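Local coordinates for phenol hydroxylase component phN (PDB 3U52), which probably hydroxylates phenol at a carboxylate-bridged diiron centre, as the large oxygenase subunit of a bacterial multicomponent monooxygenase, at residues 88-93 with 493-498; 269-274 with 402-407; 429-434 with 438-443. All blocks are in the same frame, centred on the assembly; numbering follows the deposited sequence.

In the fold
From the N terminus, the chain leaves helix 58-81, runs through the loop at 88-93 and builds the long helical body before helix 490-498 returns to that loop. Interaction 1 thus closes a loop of about 400 residues, and the other two contacts are nested inside it. Interaction 2 closes a loop of about 130 residues, where helix 254-283 meets the loop at 402-407. Interaction 3 follows in series, a short-range closure between strand 427-431 and helix 434-442. Interactions 2 and 3 share the zinc ion and touch through Arg271 and Cys432, joining the zinc-binding part to the helical body. Interaction 1 lies apart, its centre about 42 Å from that of interaction 3, across the chain's centre.

Interaction 1. Residues 88-93 with 493-498; sequences ISDARY and KHWLSI. With CU (copper (II) ion), chain J.
A backbone nitrogen sits over the centre of an indole: the N of Ala91 lies 3.6 Å above the Trp495 ring plane, and no hydrogen bond links the two segments. Trp495 therefore illustrates how one broad side chain can carry a whole contact. Its CG is anti to the backbone N (chi1 -171°), which sends the ring from helix 490-498 across the turn at 88-91. The methyl CB of Ala91 presses on Trp495 CB at 3.5 Å, while at the far end of the indole CG1 of Ile88 meets Trp495 CH2 at the same distance of 3.5 Å. Above the plane and out past the pyrrole rim, Asp90 OD2 comes to 3.6 Å from Trp495 NE1, its carboxylate turned 71° from the ring plane. The other oxygen, Asp90 OD1, accepts from Arg92 N at 2.9 Å, an Asx turn that shapes the backbone beside the indole. With Trp495 replaced by an alanine, Ile88 and the Ala91 nitrogen would probably lose their cover and the helix would sit poorly on the loop. One residue earlier, His494 binds copper through NE2 together with His155. The chemistry implies adhesion by apolar and ring-to-backbone packing; the Asx turn is internal to the loop, and Ser89 turns its hydroxyl to Asn217.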
loop_
_atom_site.group_PDB
_atom_site.type_symbol
_atom_site.label_atom_id
_atom_site.label_comp_id
_atom_site.label_asym_id
_atom_site.label_seq_id
_atom_site.Cartn_x
_atom_site.Cartn_y
_atom_site.Cartn_z
ATOM N N ILE A 88 3.139 17.668 7.841
ATOM C CA ILE A 88 3.586 18.660 6.874
ATOM C C ILE A 88 4.435 19.731 7.567
ATOM O O ILE A 88 4.401 19.864 8.796
ATOM C CB ILE A 88 2.414 19.304 6.046
ATOM C CG1 ILE A 88 1.380 19.996 6.947
ATOM C CG2 ILE A 88 1.763 18.263 5.067
ATOM C CD1 ILE A 88 0.276 20.743 6.168
ATOM N N SER A 89 5.227 20.461 6.793
ATOM C CA SER A 89 6.153 21.475 7.332
ATOM C C SER A 89 5.410 22.579 8.145
ATOM O O SER A 89 5.862 22.960 9.241
ATOM C CB SER A 89 6.970 22.085 6.198
ATOM O OG SER A 89 6.085 22.541 5.174
ATOM N N ASP A 90 4.275 23.046 7.612
ATOM C CA ASP A 90 3.474 24.166 8.187
ATOM C C ASP A 90 2.164 24.234 7.436
ATOM O O ASP A 90 2.115 23.907 6.245
ATOM C CB ASP A 90 4.198 25.510 7.981
ATOM C CG ASP A 90 3.473 26.675 8.671
ATOM O OD1 ASP A 90 2.767 27.437 8.001
ATOM O OD2 ASP A 90 3.544 26.758 9.913
ATOM N N ALA A 91 1.097 24.664 8.108
ATOM C CA ALA A 91 -0.218 24.728 7.488
ATOM C C ALA A 91 -0.263 25.718 6.295
ATOM O O ALA A 91 -1.159 25.582 5.453
ATOM C CB ALA A 91 -1.274 25.069 8.487
ATOM N N ARG A 92 0.695 26.663 6.202
ATOM C CA ARG A 92 0.768 27.560 5.031
ATOM C C ARG A 92 0.826 26.711 3.765
ATOM O O ARG A 92 0.318 27.105 2.709
ATOM C CB ARG A 92 1.994 28.501 5.043
ATOM C CG ARG A 92 1.909 29.631 6.097
ATOM C CD ARG A 92 3.166 30.553 6.082
ATOM N NE ARG A 92 4.400 29.766 6.206
ATOM C CZ ARG A 92 5.651 30.209 5.994
ATOM N NH1 ARG A 92 5.873 31.471 5.607
ATOM N NH2 ARG A 92 6.698 29.377 6.147
ATOM N N TYR A 93 1.478 25.548 3.866
ATOM C CA TYR A 93 1.686 24.657 2.709
ATOM C C TYR A 93 0.361 24.235 2.100
ATOM O O TYR A 93 0.290 24.021 0.890
ATOM C CB TYR A 93 2.499 23.394 3.122
ATOM C CG TYR A 93 2.458 22.281 2.067
ATOM C CD1 TYR A 93 3.339 22.285 0.955
ATOM C CD2 TYR A 93 1.517 21.258 2.139
ATOM C CE1 TYR A 93 3.289 21.271 -0.005
ATOM C CE2 TYR A 93 1.454 20.253 1.190
ATOM C CZ TYR A 93 2.333 20.246 0.142
ATOM O OH TYR A 93 2.190 19.225 -0.782
ATOM N N LYS A 493 -4.881 28.795 13.517
ATOM C CA LYS A 493 -5.310 28.366 14.868
ATOM C C LYS A 493 -5.375 26.832 15.051
ATOM O O LYS A 493 -4.937 26.300 16.069
ATOM C CB LYS A 493 -6.665 29.032 15.206
ATOM C CG LYS A 493 -6.514 30.615 15.217
ATOM C CD LYS A 493 -7.831 31.382 15.508
ATOM C CE LYS A 493 -7.510 32.835 15.953
ATOM N NZ LYS A 493 -8.631 33.388 16.806
ATOM N N HIS A 494 -5.908 26.133 14.050
ATOM C CA HIS A 494 -5.988 24.680 14.062
ATOM C C HIS A 494 -4.582 24.061 13.971
ATOM O O HIS A 494 -4.249 23.129 14.726
ATOM C CB HIS A 494 -6.880 24.238 12.902
ATOM C CG HIS A 494 -7.323 22.819 12.990
ATOM N ND1 HIS A 494 -8.258 22.388 13.911
ATOM C CD2 HIS A 494 -6.985 21.735 12.255
ATOM C CE1 HIS A 494 -8.456 21.088 13.760
ATOM N NE2 HIS A 494 -7.702 20.672 12.757
ATOM N N TRP A 495 -3.723 24.605 13.117
ATOM C CA TRP A 495 -2.352 24.154 13.076
ATOM C C TRP A 495 -1.657 24.341 14.429
ATOM O O TRP A 495 -1.050 23.401 14.936
ATOM C CB TRP A 495 -1.548 24.866 12.012
ATOM C CG TRP A 495 -0.184 24.268 11.800
ATOM C CD1 TRP A 495 1.013 24.864 12.024
ATOM C CD2 TRP A 495 0.105 22.938 11.295
ATOM N NE1 TRP A 495 2.038 23.996 11.691
ATOM C CE2 TRP A 495 1.507 22.820 11.224
ATOM C CE3 TRP A 495 -0.698 21.866 10.862
ATOM C CZ2 TRP A 495 2.145 21.649 10.777
ATOM C CZ3 TRP A 495 -0.071 20.701 10.398
ATOM C CH2 TRP A 495 1.331 20.598 10.386
ATOM N N LEU A 496 -1.759 25.537 15.011
ATOM C CA LEU A 496 -1.097 25.813 16.291
ATOM C C LEU A 496 -1.629 24.894 17.406
ATOM O O LEU A 496 -0.894 24.525 18.309
ATOM C CB LEU A 496 -1.199 27.295 16.670
ATOM C CG LEU A 496 -0.388 28.314 15.842
ATOM C CD1 LEU A 496 -0.841 29.746 16.143
ATOM C CD2 LEU A 496 1.059 28.236 16.131
ATOM N N SER A 497 -2.867 24.456 17.312
ATOM C CA SER A 497 -3.367 23.525 18.299
ATOM C C SER A 497 -3.004 22.052 17.989
ATOM O O SER A 497 -2.745 21.283 18.904
ATOM C CB SER A 497 -4.847 23.768 18.591
ATOM O OG SER A 497 -5.676 23.052 17.709
ATOM N N ILE A 498 -2.928 21.681 16.705
ATOM C CA ILE A 498 -2.363 20.396 16.294
ATOM C C ILE A 498 -0.951 20.284 16.849
ATOM O O ILE A 498 -0.582 19.229 17.349
ATOM C CB ILE A 498 -2.334 20.228 14.740
ATOM C CG1 ILE A 498 -3.706 19.818 14.210
ATOM C CG2 ILE A 498 -1.258 19.222 14.278
ATOM C CD1 ILE A 498 -3.812 19.931 12.668
HETATM CU CU CU J . -7.996 18.954 11.811
#

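Interaction 2. Residues 269-274 with 402-407; sequences GFRLLS and CQIPTI. With ZN (zinc ion), chain I.
This is a buried van der Waals contact without hydrogen bonds between its segments, set where helix 254-283 of the helical body meets the loop carrying Cys402, a ligand of a four-cysteine zinc site. Cys402 binds the zinc through SG at 2.3 Å; Cys399, Cys432 and Cys436 complete the site, Cys399 and Cys402 forming a CxxC pair. The example shows how a CxxC zinc-binding loop can be packed against a helix by the carbon part of a charged residue. Arg271 points its CB at Cys402 CB, 3.8 Å away; its CG, set anti to the carbonyl carbon (chi1 -74°), comes alongside the sulfur, and the bend at chi2 then turns the rest of the chain, with Cys402 SG at the edge of the guanidinium, near its plane. A positive group so placed would probably help to offset the negative charge of the zinc-bound thiolates. The guanidinium also makes a cation-pi contact with Phe408. Across Arg271, at about a right angle, comes the extended side chain of Ile404, whose CD1 is 4.0 Å from Arg271 CB. Val174 of helix 173-184 also touches Ile404, and a xenon atom bound beside Ile404 and Pro405 marks a pocket there. The terminal methyl of Ile404 ends against polar atoms that already serve each other: CD1 lies 3.4 Å from Arg271 O, the carbonyl that accepts, in its own plane, the 2.9 Å hydrogen bond from Ser274 OG.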
loop_
_atom_site.group_PDB
_atom_site.type_symbol
_atom_site.label_atom_id
_atom_site.label_comp_id
_atom_site.label_asym_id
_atom_site.label_seq_id
_atom_site.Cartn_x
_atom_site.Cartn_y
_atom_site.Cartn_z
ATOM N N GLY A 269 0.146 28.921 -22.342
ATOM C CA GLY A 269 0.729 28.030 -21.359
ATOM C C GLY A 269 1.618 28.820 -20.406
ATOM O O GLY A 269 1.570 28.614 -19.187
ATOM N N PHE A 270 2.389 29.765 -20.937
ATOM C CA PHE A 270 3.220 30.625 -20.071
ATOM C C PHE A 270 2.349 31.438 -19.044
ATOM O O PHE A 270 2.679 31.551 -17.841
ATOM C CB PHE A 270 4.063 31.578 -20.970
ATOM C CG PHE A 270 4.751 32.666 -20.213
ATOM C CD1 PHE A 270 5.615 32.369 -19.173
ATOM C CD2 PHE A 270 4.543 33.994 -20.555
ATOM C CE1 PHE A 270 6.288 33.420 -18.479
ATOM C CE2 PHE A 270 5.200 35.024 -19.875
ATOM C CZ PHE A 270 6.065 34.722 -18.841
ATOM N N ARG A 271 1.228 32.002 -19.515
ATOM C CA ARG A 271 0.337 32.765 -18.636
ATOM C C ARG A 271 -0.296 31.829 -17.608
ATOM O O ARG A 271 -0.403 32.163 -16.433
ATOM C CB ARG A 271 -0.708 33.571 -19.451
ATOM C CG ARG A 271 -0.036 34.798 -20.116
ATOM C CD ARG A 271 0.451 35.744 -19.008
ATOM N NE ARG A 271 0.716 37.110 -19.513
ATOM C CZ ARG A 271 1.836 37.793 -19.311
ATOM N NH1 ARG A 271 2.867 37.268 -18.649
ATOM N NH2 ARG A 271 1.939 39.007 -19.796
ATOM N N LEU A 272 -0.698 30.642 -18.039
ATOM C CA LEU A 272 -1.299 29.717 -17.080
ATOM C C LEU A 272 -0.269 29.376 -15.940
ATOM O O LEU A 272 -0.604 29.357 -14.754
ATOM C CB LEU A 272 -1.734 28.459 -17.824
ATOM C CG LEU A 272 -2.284 27.339 -16.954
ATOM C CD1 LEU A 272 -3.469 27.844 -16.063
ATOM C CD2 LEU A 272 -2.694 26.242 -17.850
ATOM N N LEU A 273 0.978 29.142 -16.319
ATOM C CA LEU A 273 2.046 28.743 -15.367
ATOM C C LEU A 273 2.504 29.826 -14.385
ATOM O O LEU A 273 3.176 29.537 -13.365
ATOM C CB LEU A 273 3.288 28.306 -16.143
ATOM C CG LEU A 273 3.171 26.977 -16.848
ATOM C CD1 LEU A 273 4.399 26.847 -17.793
ATOM C CD2 LEU A 273 3.114 25.857 -15.786
ATOM N N SER A 274 2.179 31.074 -14.689
ATOM C CA SER A 274 2.404 32.141 -13.729
ATOM C C SER A 274 1.796 31.806 -12.337
ATOM O O SER A 274 2.383 32.144 -11.327
ATOM C CB SER A 274 1.966 33.503 -14.284
ATOM O OG SER A 274 0.565 33.745 -14.209
ATOM N N CYS A 402 -6.136 35.922 -21.637
ATOM C CA CYS A 402 -5.651 34.963 -20.619
ATOM C C CYS A 402 -6.447 35.127 -19.359
ATOM O O CYS A 402 -6.451 34.212 -18.517
ATOM C CB CYS A 402 -4.114 35.102 -20.377
ATOM S SG CYS A 402 -3.601 36.633 -19.549
ATOM N N GLN A 403 -7.201 36.247 -19.286
ATOM C CA GLN A 403 -8.011 36.679 -18.125
ATOM C C GLN A 403 -7.326 36.915 -16.803
ATOM O O GLN A 403 -8.006 37.084 -15.822
ATOM C CB GLN A 403 -9.264 35.808 -17.915
ATOM C CG GLN A 403 -9.953 35.552 -19.305
ATOM C CD GLN A 403 -11.201 34.743 -19.205
ATOM O OE1 GLN A 403 -11.729 34.542 -18.109
ATOM N NE2 GLN A 403 -11.691 34.263 -20.343
ATOM N N ILE A 404 -6.015 37.008 -16.778
ATOM C CA ILE A 404 -5.304 37.401 -15.564
ATOM C C ILE A 404 -5.505 38.954 -15.467
ATOM O O ILE A 404 -5.550 39.622 -16.496
ATOM C CB ILE A 404 -3.802 37.029 -15.679
ATOM C CG1 ILE A 404 -3.654 35.516 -15.888
ATOM C CG2 ILE A 404 -3.000 37.446 -14.374
ATOM C CD1 ILE A 404 -2.215 34.989 -16.041
ATOM N N PRO A 405 -5.634 39.519 -14.247
ATOM C CA PRO A 405 -5.584 40.963 -14.168
ATOM C C PRO A 405 -4.350 41.482 -14.911
ATOM O O PRO A 405 -3.339 40.805 -14.986
ATOM C CB PRO A 405 -5.394 41.236 -12.690
ATOM C CG PRO A 405 -5.937 40.127 -11.995
ATOM C CD PRO A 405 -5.831 38.913 -12.924
ATOM N N THR A 406 -4.413 42.698 -15.417
ATOM C CA THR A 406 -3.287 43.242 -16.185
ATOM C C THR A 406 -2.191 43.778 -15.246
ATOM O O THR A 406 -2.043 44.969 -15.055
ATOM C CB THR A 406 -3.792 44.310 -17.200
ATOM O OG1 THR A 406 -4.706 45.178 -16.537
ATOM C CG2 THR A 406 -4.598 43.620 -18.236
ATOM N N ILE A 407 -1.411 42.873 -14.674
ATOM C CA ILE A 407 -0.478 43.216 -13.580
ATOM C C ILE A 407 0.993 43.154 -14.061
ATOM O O ILE A 407 1.897 43.438 -13.288
ATOM C CB ILE A 407 -0.583 42.167 -12.429
ATOM C CG1 ILE A 407 -0.367 40.756 -12.992
ATOM C CG2 ILE A 407 -1.927 42.183 -11.796
ATOM C CD1 ILE A 407 -0.181 39.666 -11.933
HETATM ZN ZN ZN I . -3.153 38.036 -21.269
#

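Interaction 3. Residues 429-434 with 438-443; sequences YHFCSD and DIFKHE. With ZN (zinc ion), chain I.
Asp438 OD2 is gripped by two groups, a hydrogen bond with the hydroxyl of Tyr320 and a salt bridge with Lys319, while OD1 of the same carboxylate forms a salt bridge with Lys441 NZ at 3.5 Å. Sharing the charge in this way would probably favour the ionised form of Asp438. The backbone Asp438 N donates to Asp434 O at 2.9 Å in a nearly straight bond, part of the first turn of helix 434-442. Ser433 is the N-cap of this helix, and its OG accepts from Cys436 N.

Farther along, the contact turns apolar and shows how one helix residue can join two strand residues. Tyr429, Phe431 and Phe440 form an aromatic cluster. The CG of Phe440 is anti to the backbone N (chi1 176°), which carries its ring across to the strand. Phe431 CZ stands 3.4 Å above one face of that ring, offset toward the rim, and Phe431 CE1 lies 3.3 Å from Phe440 CB. These two ring planes are inclined at 55°. At its far end Phe440 CZ comes over one face of Tyr429, 3.6 Å from Tyr429 CD2, with the planes 36° apart. Both pairs are therefore oblique, and the cluster interlocks through ring atoms set over neighbouring faces.

Between strand and helix, Cys432 SG binds zinc at 2.4 Å, and Cys436 of the helix is a ligand of the same ion. The unit belongs to a YHS domain: strand 427-431 pairs antiparallel with strand 417-424, Phe440 also touches Tyr447 of helix 444-447, and Arg271 of helix 254-283 packs on Cys432 and Ser433.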
loop_
_atom_site.group_PDB
_atom_site.type_symbol
_atom_site.label_atom_id
_atom_site.label_comp_id
_atom_site.label_asym_id
_atom_site.label_seq_id
_atom_site.Cartn_x
_atom_site.Cartn_y
_atom_site.Cartn_z
ATOM N N TYR A 429 -11.030 46.586 -26.549
ATOM C CA TYR A 429 -10.599 45.350 -25.839
ATOM C C TYR A 429 -9.224 45.626 -25.317
ATOM O O TYR A 429 -8.474 46.376 -25.960
ATOM C CB TYR A 429 -10.563 44.121 -26.752
ATOM C CG TYR A 429 -11.943 43.815 -27.266
ATOM C CD1 TYR A 429 -12.881 43.155 -26.475
ATOM C CD2 TYR A 429 -12.328 44.259 -28.543
ATOM C CE1 TYR A 429 -14.208 42.916 -26.954
ATOM C CE2 TYR A 429 -13.637 44.067 -29.014
ATOM C CZ TYR A 429 -14.560 43.410 -28.211
ATOM O OH TYR A 429 -15.806 43.182 -28.721
ATOM N N HIS A 430 -8.900 45.004 -24.180
ATOM C CA HIS A 430 -7.629 45.222 -23.477
ATOM C C HIS A 430 -6.901 43.892 -23.193
ATOM O O HIS A 430 -7.543 42.838 -22.953
ATOM C CB HIS A 430 -7.868 45.953 -22.151
ATOM C CG HIS A 430 -8.601 47.256 -22.321
ATOM N ND1 HIS A 430 -7.949 48.466 -22.388
ATOM C CD2 HIS A 430 -9.908 47.517 -22.564
ATOM C CE1 HIS A 430 -8.834 49.429 -22.596
ATOM N NE2 HIS A 430 -10.029 48.879 -22.710
ATOM N N PHE A 431 -5.567 43.982 -23.152
ATOM C CA PHE A 431 -4.655 42.820 -23.012
ATOM C C PHE A 431 -3.534 43.115 -22.016
ATOM O O PHE A 431 -3.186 44.280 -21.803
ATOM C CB PHE A 431 -4.069 42.458 -24.388
ATOM C CG PHE A 431 -5.116 42.386 -25.453
ATOM C CD1 PHE A 431 -5.962 41.279 -25.540
ATOM C CD2 PHE A 431 -5.358 43.482 -26.278
ATOM C CE1 PHE A 431 -7.022 41.254 -26.491
ATOM C CE2 PHE A 431 -6.392 43.445 -27.274
ATOM C CZ PHE A 431 -7.223 42.358 -27.352
ATOM N N CYS A 432 -2.932 42.054 -21.462
ATOM C CA CYS A 432 -1.802 42.212 -20.524
ATOM C C CYS A 432 -0.436 42.359 -21.251
ATOM O O CYS A 432 0.579 42.661 -20.586
ATOM C CB CYS A 432 -1.745 40.984 -19.633
ATOM S SG CYS A 432 -1.392 39.459 -20.584
ATOM N N SER A 433 -0.396 42.124 -22.560
ATOM C CA SER A 433 0.847 41.973 -23.307
ATOM C C SER A 433 0.609 41.921 -24.816
ATOM O O SER A 433 -0.518 41.751 -25.262
ATOM C CB SER A 433 1.487 40.640 -22.945
ATOM O OG SER A 433 0.524 39.604 -23.210
ATOM N N ASP A 434 1.701 42.004 -25.586
ATOM C CA ASP A 434 1.687 41.785 -27.025
ATOM C C ASP A 434 1.307 40.350 -27.308
ATOM O O ASP A 434 0.681 40.084 -28.310
ATOM C CB ASP A 434 3.054 42.067 -27.642
ATOM C CG ASP A 434 3.414 43.566 -27.649
ATOM O OD1 ASP A 434 2.578 44.410 -28.043
ATOM O OD2 ASP A 434 4.555 43.878 -27.275
ATOM N N ASP A 438 -1.747 39.533 -29.887
ATOM C CA ASP A 438 -1.622 38.836 -31.161
ATOM C C ASP A 438 -2.538 37.635 -31.300
ATOM O O ASP A 438 -3.010 37.329 -32.392
ATOM C CB ASP A 438 -0.199 38.358 -31.388
ATOM C CG ASP A 438 0.738 39.485 -31.782
ATOM O OD1 ASP A 438 0.278 40.665 -31.893
ATOM O OD2 ASP A 438 1.940 39.172 -31.942
ATOM N N ILE A 439 -2.774 36.933 -30.199
ATOM C CA ILE A 439 -3.706 35.814 -30.194
ATOM C C ILE A 439 -5.131 36.376 -30.506
ATOM O O ILE A 439 -5.890 35.822 -31.331
ATOM C CB ILE A 439 -3.698 35.099 -28.788
ATOM C CG1 ILE A 439 -2.383 34.373 -28.565
ATOM C CG2 ILE A 439 -4.908 34.140 -28.648
ATOM C CD1 ILE A 439 -2.146 33.934 -27.166
ATOM N N PHE A 440 -5.499 37.472 -29.856
ATOM C CA PHE A 440 -6.873 38.017 -30.043
ATOM C C PHE A 440 -7.050 38.445 -31.500
ATOM O O PHE A 440 -8.103 38.209 -32.116
ATOM C CB PHE A 440 -7.097 39.197 -29.122
ATOM C CG PHE A 440 -8.426 39.875 -29.316
ATOM C CD1 PHE A 440 -9.495 39.513 -28.533
ATOM C CD2 PHE A 440 -8.610 40.850 -30.314
ATOM C CE1 PHE A 440 -10.752 40.122 -28.692
ATOM C CE2 PHE A 440 -9.854 41.475 -30.486
ATOM C CZ PHE A 440 -10.935 41.088 -29.682
ATOM N N LYS A 441 -6.027 39.067 -32.064
ATOM C CA LYS A 441 -6.119 39.619 -33.425
ATOM C C LYS A 441 -6.299 38.548 -34.476
ATOM O O LYS A 441 -6.961 38.792 -35.487
ATOM C CB LYS A 441 -4.914 40.504 -33.766
ATOM C CG LYS A 441 -4.906 41.787 -32.937
ATOM C CD LYS A 441 -3.840 42.784 -33.332
ATOM C CE LYS A 441 -2.505 42.114 -33.551
ATOM N NZ LYS A 441 -1.450 43.196 -33.601
ATOM N N HIS A 442 -5.723 37.364 -34.249
ATOM C CA HIS A 442 -5.916 36.249 -35.160
ATOM C C HIS A 442 -7.316 35.576 -35.088
ATOM O O HIS A 442 -7.785 35.049 -36.101
ATOM C CB HIS A 442 -4.759 35.234 -35.057
ATOM C CG HIS A 442 -4.731 34.242 -36.186
ATOM N ND1 HIS A 442 -5.102 32.921 -36.030
ATOM C CD2 HIS A 442 -4.395 34.383 -37.492
ATOM C CE1 HIS A 442 -5.004 32.294 -37.189
ATOM N NE2 HIS A 442 -4.577 33.155 -38.092
ATOM N N GLU A 443 -7.990 35.623 -33.919
ATOM C CA GLU A 443 -9.274 34.943 -33.692
ATOM C C GLU A 443 -10.220 35.812 -32.866
ATOM O O GLU A 443 -10.714 35.375 -31.788
ATOM C CB GLU A 443 -9.079 33.578 -32.992
ATOM C CG GLU A 443 -8.255 32.606 -33.737
ATOM C CD GLU A 443 -8.028 31.301 -32.934
ATOM O OE1 GLU A 443 -8.696 30.293 -33.330
ATOM O OE2 GLU A 443 -7.231 31.290 -31.910
HETATM ZN ZN ZN I . -3.153 38.036 -21.269
#